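Local structure of methylmalonate-semialdehyde dehydrogenase (Oceanimonas doudoroffii, 4ZZ7) at residues V144-T149 / D218-V223; G243-A248 / V471-K476. The protein probably catalyses the NAD-dependent, acylating oxidation of methylmalonate semialdehyde, as a tetrameric member of the aldehyde dehydrogenase family. One frame throughout, in Å; residues are numbered along the deposited sequence.

How the interactions relate
Both contacts are buried and share one mixed sheet, the one that binds NAD. Interaction 1 pairs two parallel strands inside it, 144-148 and 220-226; interaction 2 adds the next strand, 245-249, and packs onto its side chains the turn between helix 467-473 and strand 475-483, which belongs to another sheet. Their centres lie about 9 Å apart, and Val223 ties them directly through probable hydrogen bonds of its O with Gln247 N and its N with Arg245 O. The chemistry differs with place: interaction 1 rests on backbone bonds and small aliphatic groups and leads to the cofactor, whereas interaction 2 works through an arginine, an amide and a phenylalanine ring, close to a second subunit.

Interaction 1 (V144-T149 / D218-V223); sequences VVAGIT and DRVKAV. With NAD (nicotinamide-adenine-dinucleotide), chain M.
Two backbone hydrogen bonds join Val144-Thr149 to Asp218-Val223: Lys221 N gives to Val144 O and Ala146 N to Ala222 O, both 2.9 Å and nearly straight. The strand segments run parallel with a 35° twist, and Ala146 pairs with Val223. Here Val223 CA also approaches Ala146 O at 3.4 Å as a CA-H...O contact. At the start of the pair a water bridges Val144 N and Arg219 O, accepting a hydrogen bond from the first and donating one to the second.

The apolar contacts lie on both faces. On one, Ala146 CB meets the CG1 branch of Val220 at 3.6 Å; that branch stands anti to the backbone N (chi1 179°). Farther along, Ile148 CD1 reaches Val223 CG1 at 4.2 Å. On the other face, Val145 CG1 lies more loosely beside Ala222 CB.

Past the paired residues the first strand runs into the cofactor site: NAD O3B donates to Thr149 O at 2.7 Å, and Ile148 CG2 packs against the same ribose. This is the parallel, Rossmann-like sheet of aldehyde dehydrogenases. Strand 171-175 bonds to Val145 and Gly147, helix 42-61 packs on Val144 and Arg219, and helix 156-167 covers Thr149.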
ATOM      1  N   VAL A 144     -21.590  -9.526  13.337  1.00 17.75           N
ATOM      2  CA  VAL A 144     -22.516 -10.237  12.450  1.00 17.88           C
ATOM      3  C   VAL A 144     -22.812  -9.323  11.296  1.00 17.97           C
ATOM      4  O   VAL A 144     -23.163  -8.154  11.483  1.00 17.22           O
ATOM      5  CB  VAL A 144     -23.845 -10.671  13.108  1.00 18.15           C
ATOM      6  CG1 VAL A 144     -24.700 -11.436  12.108  1.00 18.05           C
ATOM      7  CG2 VAL A 144     -23.610 -11.565  14.327  1.00 18.27           C
ATOM      8  N   VAL A 145     -22.669  -9.889  10.102  1.00 18.53           N
ATOM      9  CA  VAL A 145     -22.796  -9.161   8.858  1.00 18.77           C
ATOM     10  C   VAL A 145     -23.851  -9.822   8.030  1.00 18.25           C
ATOM     11  O   VAL A 145     -23.900 -11.050   7.965  1.00 18.52           O
ATOM     12  CB  VAL A 145     -21.492  -9.189   8.067  1.00 19.65           C
ATOM     13  CG1 VAL A 145     -21.674  -8.498   6.715  1.00 20.57           C
ATOM     14  CG2 VAL A 145     -20.407  -8.479   8.860  1.00 19.87           C
ATOM     15  N   ALA A 146     -24.676  -8.999   7.386  1.00 17.71           N
ATOM     16  CA  ALA A 146     -25.826  -9.481   6.643  1.00 17.78           C
ATOM     17  C   ALA A 146     -25.638  -9.185   5.170  1.00 17.89           C
ATOM     18  O   ALA A 146     -25.177  -8.098   4.807  1.00 17.78           O
ATOM     19  CB  ALA A 146     -27.095  -8.832   7.157  1.00 17.55           C
ATOM     20  N   GLY A 147     -26.001 -10.157   4.334  1.00 17.69           N
ATOM     21  CA  GLY A 147     -25.867 -10.037   2.881  1.00 17.50           C
ATOM     22  C   GLY A 147     -27.177 -10.328   2.189  1.00 17.23           C
ATOM     23  O   GLY A 147     -27.850 -11.284   2.549  1.00 16.96           O
ATOM     24  N   ILE A 148     -27.540  -9.503   1.206  1.00 16.97           N
ATOM     25  CA  ILE A 148     -28.809  -9.643   0.512  1.00 17.04           C
ATOM     26  C   ILE A 148     -28.563  -9.569  -0.969  1.00 17.24           C
ATOM     27  O   ILE A 148     -28.021  -8.563  -1.436  1.00 17.26           O
ATOM     28  CB  ILE A 148     -29.783  -8.545   0.918  1.00 17.17           C
ATOM     29  CG1 ILE A 148     -30.049  -8.638   2.411  1.00 17.20           C
ATOM     30  CG2 ILE A 148     -31.098  -8.687   0.142  1.00 17.32           C
ATOM     31  CD1 ILE A 148     -30.695  -7.415   2.978  1.00 17.81           C
ATOM     32  N   THR A 149     -28.979 -10.613  -1.695  1.00 17.00           N
ATOM     33  CA  THR A 149     -28.499 -10.839  -3.052  1.00 17.39           C
ATOM     34  C   THR A 149     -29.624 -11.015  -4.050  1.00 18.09           C
ATOM     35  O   THR A 149     -30.747 -11.332  -3.681  1.00 18.00           O
ATOM     36  CB  THR A 149     -27.540 -12.048  -3.116  1.00 17.63           C
ATOM     37  OG1 THR A 149     -28.251 -13.294  -2.974  1.00 18.46           O
ATOM     38  CG2 THR A 149     -26.485 -11.924  -2.054  1.00 17.40           C
ATOM     39  N   ASP A 218     -30.284  -5.227  16.220  1.00 27.67           N
ATOM     40  CA  ASP A 218     -29.130  -4.426  16.619  1.00 29.75           C
ATOM     41  C   ASP A 218     -27.800  -5.165  16.543  1.00 27.72           C
ATOM     42  O   ASP A 218     -26.749  -4.516  16.442  1.00 26.98           O
ATOM     43  CB  ASP A 218     -29.338  -3.846  18.029  1.00 32.86           C
ATOM     44  CG  ASP A 218     -30.488  -2.841  18.082  1.00 37.48           C
ATOM     45  OD1 ASP A 218     -31.179  -2.645  17.042  1.00 42.17           O
ATOM     46  OD2 ASP A 218     -30.716  -2.254  19.168  1.00 40.56           O
ATOM     47  N   ARG A 219     -27.836  -6.499  16.576  1.00 25.25           N
ATOM     48  CA  ARG A 219     -26.597  -7.299  16.436  1.00 23.40           C
ATOM     49  C   ARG A 219     -25.974  -7.277  15.013  1.00 21.78           C
ATOM     50  O   ARG A 219     -24.802  -7.605  14.852  1.00 20.91           O
ATOM     51  CB  ARG A 219     -26.831  -8.748  16.873  1.00 22.51           C
ATOM     52  CG  ARG A 219     -27.222  -8.892  18.317  1.00 22.23           C
ATOM     53  CD  ARG A 219     -27.795 -10.257  18.637  1.00 21.76           C
ATOM     54  NE  ARG A 219     -29.104 -10.465  18.045  1.00 21.42           N
ATOM     55  CZ  ARG A 219     -29.801 -11.591  18.161  1.00 22.41           C
ATOM     56  NH1 ARG A 219     -29.324 -12.617  18.859  1.00 22.04           N
ATOM     57  NH2 ARG A 219     -30.987 -11.709  17.566  1.00 24.15           N
ATOM     58  N   VAL A 220     -26.767  -6.931  13.999  1.00 20.51           N
ATOM     59  CA  VAL A 220     -26.297  -6.860  12.634  1.00 20.24           C
ATOM     60  C   VAL A 220     -25.615  -5.525  12.506  1.00 19.84           C
ATOM     61  O   VAL A 220     -26.266  -4.492  12.567  1.00 20.56           O
ATOM     62  CB  VAL A 220     -27.447  -6.949  11.596  1.00 20.68           C
ATOM     63  CG1 VAL A 220     -26.910  -6.841  10.181  1.00 20.46           C
ATOM     64  CG2 VAL A 220     -28.213  -8.257  11.731  1.00 21.15           C
ATOM     65  N   LYS A 221     -24.313  -5.567  12.281  1.00 19.65           N
ATOM     66  CA  LYS A 221     -23.475  -4.399  12.239  1.00 19.51           C
ATOM     67  C   LYS A 221     -23.144  -3.881  10.840  1.00 18.71           C
ATOM     68  O   LYS A 221     -22.593  -2.793  10.731  1.00 19.09           O
ATOM     69  CB  LYS A 221     -22.173  -4.705  12.974  1.00 21.43           C
ATOM     70  CG  LYS A 221     -22.173  -4.255  14.423  1.00 23.42           C
ATOM     71  CD  LYS A 221     -22.879  -5.225  15.336  1.00 25.13           C
ATOM     72  CE  LYS A 221     -23.629  -4.498  16.456  1.00 27.70           C
ATOM     73  NZ  LYS A 221     -22.768  -3.763  17.425  1.00 29.57           N
ATOM     74  N   ALA A 222     -23.434  -4.641   9.785  1.00 17.80           N
ATOM     75  CA  ALA A 222     -23.195  -4.168   8.419  1.00 17.46           C
ATOM     76  C   ALA A 222     -24.058  -4.901   7.424  1.00 17.48           C
ATOM     77  O   ALA A 222     -24.289  -6.095   7.562  1.00 18.17           O
ATOM     78  CB  ALA A 222     -21.727  -4.334   8.044  1.00 17.57           C
ATOM     79  N   VAL A 223     -24.499  -4.196   6.394  1.00 17.51           N
ATOM     80  CA  VAL A 223     -25.370  -4.785   5.384  1.00 18.02           C
ATOM     81  C   VAL A 223     -24.862  -4.556   3.953  1.00 18.28           C
ATOM     82  O   VAL A 223     -24.760  -3.414   3.506  1.00 18.06           O
ATOM     83  CB  VAL A 223     -26.797  -4.216   5.523  1.00 18.15           C
ATOM     84  CG1 VAL A 223     -27.734  -4.841   4.487  1.00 18.19           C
ATOM     85  CG2 VAL A 223     -27.312  -4.434   6.949  1.00 17.68           C
TER
HETATM   86  PA  NAD M 501     -34.416  -6.845  -6.179  1.00 47.36           P
HETATM   87  O1A NAD M 501     -35.878  -7.282  -6.168  1.00 46.29           O
HETATM   88  O2A NAD M 501     -34.020  -5.383  -6.294  1.00 43.25           O
HETATM   89  O5B NAD M 501     -33.722  -7.360  -4.805  1.00 46.00           O
HETATM   90  C5B NAD M 501     -33.128  -8.657  -4.646  1.00 41.94           C
HETATM   91  C4B NAD M 501     -33.094  -9.084  -3.179  1.00 38.73           C
HETATM   92  O4B NAD M 501     -33.796  -8.143  -2.363  1.00 36.88           O
HETATM   93  C3B NAD M 501     -33.753 -10.435  -2.917  1.00 37.46           C
HETATM   94  O3B NAD M 501     -32.922 -11.163  -2.009  1.00 34.93           O
HETATM   95  C2B NAD M 501     -35.134 -10.101  -2.357  1.00 37.53           C
HETATM   96  O2B NAD M 501     -35.680 -10.953  -1.346  1.00 37.76           O
HETATM   97  C1B NAD M 501     -34.943  -8.729  -1.737  1.00 37.65           C
HETATM   98  N9A NAD M 501     -36.143  -7.854  -1.891  1.00 39.19           N
HETATM   99  C8A NAD M 501     -36.942  -7.760  -2.994  1.00 38.74           C
HETATM  100  N7A NAD M 501     -37.924  -6.856  -2.794  1.00 38.34           N
HETATM  101  C5A NAD M 501     -37.775  -6.352  -1.544  1.00 37.80           C
HETATM  102  C6A NAD M 501     -38.496  -5.353  -0.700  1.00 36.51           C
HETATM  103  N6A NAD M 501     -39.582  -4.717  -1.189  1.00 35.98           N
HETATM  104  N1A NAD M 501     -38.020  -5.109   0.552  1.00 35.24           N
HETATM  105  C2A NAD M 501     -36.922  -5.758   1.045  1.00 34.01           C
HETATM  106  N3A NAD M 501     -36.213  -6.668   0.346  1.00 32.17           N
HETATM  107  C4A NAD M 501     -36.590  -7.007  -0.933  1.00 37.52           C
HETATM  108  O3  NAD M 501     -33.622  -7.673  -7.351  1.00 50.37           O
HETATM  109  PN  NAD M 501     -34.097  -8.988  -8.207  1.00 49.99           P
HETATM  110  O1N NAD M 501     -34.103 -10.246  -7.332  1.00 48.95           O
HETATM  111  O2N NAD M 501     -35.291  -8.710  -9.131  1.00 46.90           O
HETATM  112  O5D NAD M 501     -32.783  -9.007  -9.129  1.00 51.33           O
HETATM  113  C5D NAD M 501     -32.661  -8.095 -10.234  1.00 57.61           C
HETATM  114  C4D NAD M 501     -31.878  -6.799  -9.940  1.00 61.76           C
HETATM  115  O4D NAD M 501     -30.483  -6.984  -9.611  1.00 65.76           O
HETATM  116  C3D NAD M 501     -31.878  -5.880 -11.174  1.00 63.77           C
HETATM  117  O3D NAD M 501     -32.793  -4.793 -11.001  1.00 57.82           O
HETATM  118  C2D NAD M 501     -30.435  -5.390 -11.366  1.00 66.08           C
HETATM  119  O2D NAD M 501     -30.370  -3.977 -11.585  1.00 63.54           O
HETATM  120  C1D NAD M 501     -29.766  -5.826 -10.075  1.00 65.85           C
HETATM  121  N1N NAD M 501     -28.334  -6.092 -10.166  1.00 68.43           N
HETATM  122  C2N NAD M 501     -27.512  -5.126  -9.738  1.00 71.75           C
HETATM  123  C3N NAD M 501     -26.132  -5.302  -9.774  1.00 73.58           C
HETATM  124  C7N NAD M 501     -25.157  -4.234  -9.337  1.00 78.12           C
HETATM  125  O7N NAD M 501     -25.165  -3.076  -9.770  1.00 74.25           O
HETATM  126  N7N NAD M 501     -24.231  -4.617  -8.475  1.00 79.79           N
HETATM  127  C4N NAD M 501     -25.622  -6.513 -10.229  1.00 68.67           C
HETATM  128  C5N NAD M 501     -26.483  -7.512 -10.663  1.00 67.21           C
HETATM  129  C6N NAD M 501     -27.858  -7.273 -10.617  1.00 70.12           C
HETATM  130  O   HOH W   1     -22.608  -8.489  15.654  1.00  6.42           O

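Interaction 2 (G243-A248 / V471-K476); sequences GKRCQA and VRFYTK
The backbones of Arg245-Gln247 and Phe473-Lys476 stay well apart, with Gln247 CA and Phe473 CA 8.3 Å from each other, so every contact has a side chain on at least one side. The Phe473 ring is sandwiched between Gln247 and Arg245. Over one face the Gln247 amide stacks at 13° to the ring plane, with CD offset toward the rim and CG 4.0 Å from the ring centroid in a CH-pi contact. Over the opposite face Arg245 CD makes a second CH-pi contact, 4.3 Å from the centroid. Phe473 CE1 lies against Cys246 C. Phe473 CG stands anti to the backbone N (chi1 -177°), on the side of strand 245-249.

In the aldehyde dehydrogenase fold this joins the NAD-binding sheet to the point where helix 467-473 ends and strand 475-483 begins. Arg245 NH1 grips that turn, donating to Phe473 O at 2.8 Å from above the carbonyl plane and weakly to Thr475 O and Arg472 O. Within 471-476, Thr475 OG1 donates to Val471 O across the end of the helix. A water donates to Gln247 OE1 and bonds weakly to Tyr474 OH; Ser224 OG hydrogen-bonds to both of these oxygens, and Gln247 NE2 bonds to Leu463 O. Asp462 of a second subunit packs on Arg245 and Phe473, while Asp469 of that subunit forms a salt bridge with Arg472.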
ATOM      1  N   GLY A 243     -28.501   3.019  12.337  1.00 36.58           N
ATOM      2  CA  GLY A 243     -27.101   3.223  12.759  1.00 37.00           C
ATOM      3  C   GLY A 243     -26.001   2.419  12.052  1.00 37.32           C
ATOM      4  O   GLY A 243     -24.838   2.883  11.965  1.00 36.10           O
ATOM      5  N   LYS A 244     -26.350   1.220  11.559  1.00 34.04           N
ATOM      6  CA  LYS A 244     -25.397   0.341  10.863  1.00 30.49           C
ATOM      7  C   LYS A 244     -25.010   0.752   9.424  1.00 26.75           C
ATOM      8  O   LYS A 244     -25.824   1.253   8.645  1.00 24.50           O
ATOM      9  CB  LYS A 244     -25.879  -1.105  10.868  1.00 30.41           C
ATOM     10  CG  LYS A 244     -27.064  -1.371   9.951  1.00 31.29           C
ATOM     11  CD  LYS A 244     -27.847  -2.600  10.395  1.00 30.51           C
ATOM     12  CE  LYS A 244     -28.601  -2.357  11.689  1.00 29.94           C
ATOM     13  NZ  LYS A 244     -29.155  -3.625  12.202  1.00 30.48           N
ATOM     14  N   ARG A 245     -23.733   0.508   9.114  1.00 23.14           N
ATOM     15  CA  ARG A 245     -23.149   0.821   7.831  1.00 20.49           C
ATOM     16  C   ARG A 245     -23.757  -0.053   6.748  1.00 20.21           C
ATOM     17  O   ARG A 245     -24.316  -1.119   7.041  1.00 20.67           O
ATOM     18  CB  ARG A 245     -21.651   0.614   7.885  1.00 19.14           C
ATOM     19  CG  ARG A 245     -21.222  -0.802   8.228  1.00 18.39           C
ATOM     20  CD  ARG A 245     -19.739  -1.026   7.983  1.00 17.62           C
ATOM     21  NE  ARG A 245     -18.875  -0.360   8.958  1.00 16.49           N
ATOM     22  CZ  ARG A 245     -17.544  -0.324   8.890  1.00 15.98           C
ATOM     23  NH1 ARG A 245     -16.885  -0.931   7.895  1.00 15.46           N
ATOM     24  NH2 ARG A 245     -16.855   0.315   9.833  1.00 15.84           N
ATOM     25  N   CYS A 246     -23.628   0.391   5.500  1.00 18.87           N
ATOM     26  CA  CYS A 246     -24.299  -0.262   4.387  1.00 18.29           C
ATOM     27  C   CYS A 246     -23.651   0.103   3.056  1.00 17.75           C
ATOM     28  O   CYS A 246     -23.073   1.180   2.902  1.00 16.19           O
ATOM     29  CB  CYS A 246     -25.800   0.124   4.380  1.00 19.06           C
ATOM     30  SG  CYS A 246     -26.841  -0.542   3.034  1.00 19.02           S
ATOM     31  N   GLN A 247     -23.745  -0.835   2.112  1.00 17.85           N
ATOM     32  CA  GLN A 247     -23.413  -0.623   0.696  1.00 17.62           C
ATOM     33  C   GLN A 247     -24.562  -1.270  -0.092  1.00 17.57           C
ATOM     34  O   GLN A 247     -24.848  -2.460   0.068  1.00 18.28           O
ATOM     35  CB  GLN A 247     -22.028  -1.217   0.316  1.00 17.41           C
ATOM     36  CG  GLN A 247     -21.878  -2.736   0.549  1.00 17.92           C
ATOM     37  CD  GLN A 247     -20.482  -3.350   0.341  1.00 17.90           C
ATOM     38  OE1 GLN A 247     -20.300  -4.557   0.579  1.00 17.86           O
ATOM     39  NE2 GLN A 247     -19.509  -2.559  -0.121  1.00 17.86           N
ATOM     40  N   ALA A 248     -25.241  -0.486  -0.910  1.00 17.15           N
ATOM     41  CA  ALA A 248     -26.314  -1.004  -1.707  1.00 17.57           C
ATOM     42  C   ALA A 248     -26.080  -0.686  -3.165  1.00 18.46           C
ATOM     43  O   ALA A 248     -26.056   0.471  -3.573  1.00 18.19           O
ATOM     44  CB  ALA A 248     -27.619  -0.410  -1.255  1.00 18.17           C
ATOM     45  N   VAL A 471     -12.684  -5.479   2.075  1.00 12.94           N
ATOM     46  CA  VAL A 471     -11.838  -5.611   3.251  1.00 13.17           C
ATOM     47  C   VAL A 471     -12.137  -4.469   4.217  1.00 13.85           C
ATOM     48  O   VAL A 471     -12.281  -4.675   5.414  1.00 13.42           O
ATOM     49  CB  VAL A 471     -10.338  -5.627   2.894  1.00 12.63           C
ATOM     50  CG1 VAL A 471      -9.517  -5.672   4.168  1.00 12.51           C
ATOM     51  CG2 VAL A 471     -10.003  -6.838   2.022  1.00 12.32           C
ATOM     52  N   ARG A 472     -12.263  -3.272   3.661  1.00 15.44           N
ATOM     53  CA  ARG A 472     -12.568  -2.070   4.439  1.00 16.76           C
ATOM     54  C   ARG A 472     -14.018  -1.951   4.901  1.00 16.66           C
ATOM     55  O   ARG A 472     -14.300  -1.329   5.950  1.00 16.53           O
ATOM     56  CB  ARG A 472     -12.162  -0.821   3.662  1.00 17.75           C
ATOM     57  CG  ARG A 472     -10.666  -0.752   3.467  1.00 19.50           C
ATOM     58  CD  ARG A 472      -9.892  -0.604   4.777  1.00 21.42           C
ATOM     59  NE  ARG A 472      -9.905   0.797   5.202  1.00 24.75           N
ATOM     60  CZ  ARG A 472     -10.697   1.323   6.146  1.00 28.80           C
ATOM     61  NH1 ARG A 472     -11.587   0.581   6.849  1.00 32.99           N
ATOM     62  NH2 ARG A 472     -10.596   2.619   6.406  1.00 28.11           N
ATOM     63  N   PHE A 473     -14.927  -2.529   4.122  1.00 16.73           N
ATOM     64  CA  PHE A 473     -16.328  -2.516   4.496  1.00 16.73           C
ATOM     65  C   PHE A 473     -16.615  -3.536   5.560  1.00 16.44           C
ATOM     66  O   PHE A 473     -17.422  -3.268   6.448  1.00 16.55           O
ATOM     67  CB  PHE A 473     -17.240  -2.774   3.317  1.00 17.09           C
ATOM     68  CG  PHE A 473     -18.692  -2.689   3.680  1.00 17.54           C
ATOM     69  CD1 PHE A 473     -19.302  -1.454   3.856  1.00 17.66           C
ATOM     70  CD2 PHE A 473     -19.438  -3.836   3.884  1.00 17.75           C
ATOM     71  CE1 PHE A 473     -20.634  -1.367   4.196  1.00 17.81           C
ATOM     72  CE2 PHE A 473     -20.774  -3.759   4.239  1.00 17.81           C
ATOM     73  CZ  PHE A 473     -21.370  -2.527   4.392  1.00 17.97           C
ATOM     74  N   TYR A 474     -15.961  -4.698   5.462  1.00 15.78           N
ATOM     75  CA  TYR A 474     -16.157  -5.775   6.430  1.00 15.14           C
ATOM     76  C   TYR A 474     -15.251  -5.665   7.649  1.00 14.61           C
ATOM     77  O   TYR A 474     -15.215  -6.578   8.463  1.00 14.38           O
ATOM     78  CB  TYR A 474     -16.024  -7.154   5.760  1.00 14.64           C
ATOM     79  CG  TYR A 474     -17.070  -7.403   4.710  1.00 14.24           C
ATOM     80  CD1 TYR A 474     -18.380  -7.079   4.937  1.00 14.30           C
ATOM     81  CD2 TYR A 474     -16.751  -7.993   3.495  1.00 13.95           C
ATOM     82  CE1 TYR A 474     -19.342  -7.299   3.980  1.00 14.41           C
ATOM     83  CE2 TYR A 474     -17.710  -8.223   2.537  1.00 13.80           C
ATOM     84  CZ  TYR A 474     -19.010  -7.865   2.797  1.00 14.24           C
ATOM     85  OH  TYR A 474     -20.030  -8.047   1.899  1.00 15.04           O
ATOM     86  N   THR A 475     -14.532  -4.561   7.796  1.00 14.34           N
ATOM     87  CA  THR A 475     -13.809  -4.318   9.051  1.00 14.88           C
ATOM     88  C   THR A 475     -14.004  -2.914   9.589  1.00 14.83           C
ATOM     89  O   THR A 475     -14.528  -2.035   8.883  1.00 15.37           O
ATOM     90  CB  THR A 475     -12.296  -4.513   8.883  1.00 14.79           C
ATOM     91  OG1 THR A 475     -11.789  -3.512   7.990  1.00 14.74           O
ATOM     92  CG2 THR A 475     -11.985  -5.936   8.395  1.00 14.67           C
ATOM     93  N   LYS A 476     -13.560  -2.711  10.833  1.00 14.51           N
ATOM     94  CA  LYS A 476     -13.518  -1.363  11.428  1.00 14.52           C
ATOM     95  C   LYS A 476     -12.115  -0.973  11.890  1.00 13.92           C
ATOM     96  O   LYS A 476     -11.377  -1.771  12.477  1.00 13.18           O
ATOM     97  CB  LYS A 476     -14.548  -1.175  12.542  1.00 14.69           C
ATOM     98  CG  LYS A 476     -14.712  -2.358  13.442  1.00 15.15           C
ATOM     99  CD  LYS A 476     -15.784  -2.089  14.461  1.00 15.96           C
ATOM    100  CE  LYS A 476     -15.892  -3.270  15.426  1.00 16.65           C
ATOM    101  NZ  LYS A 476     -16.833  -3.010  16.557  1.00 16.93           N
TER
HETATM  102  O   HOH W   2     -18.616  -6.616  -0.753  1.00 18.36           O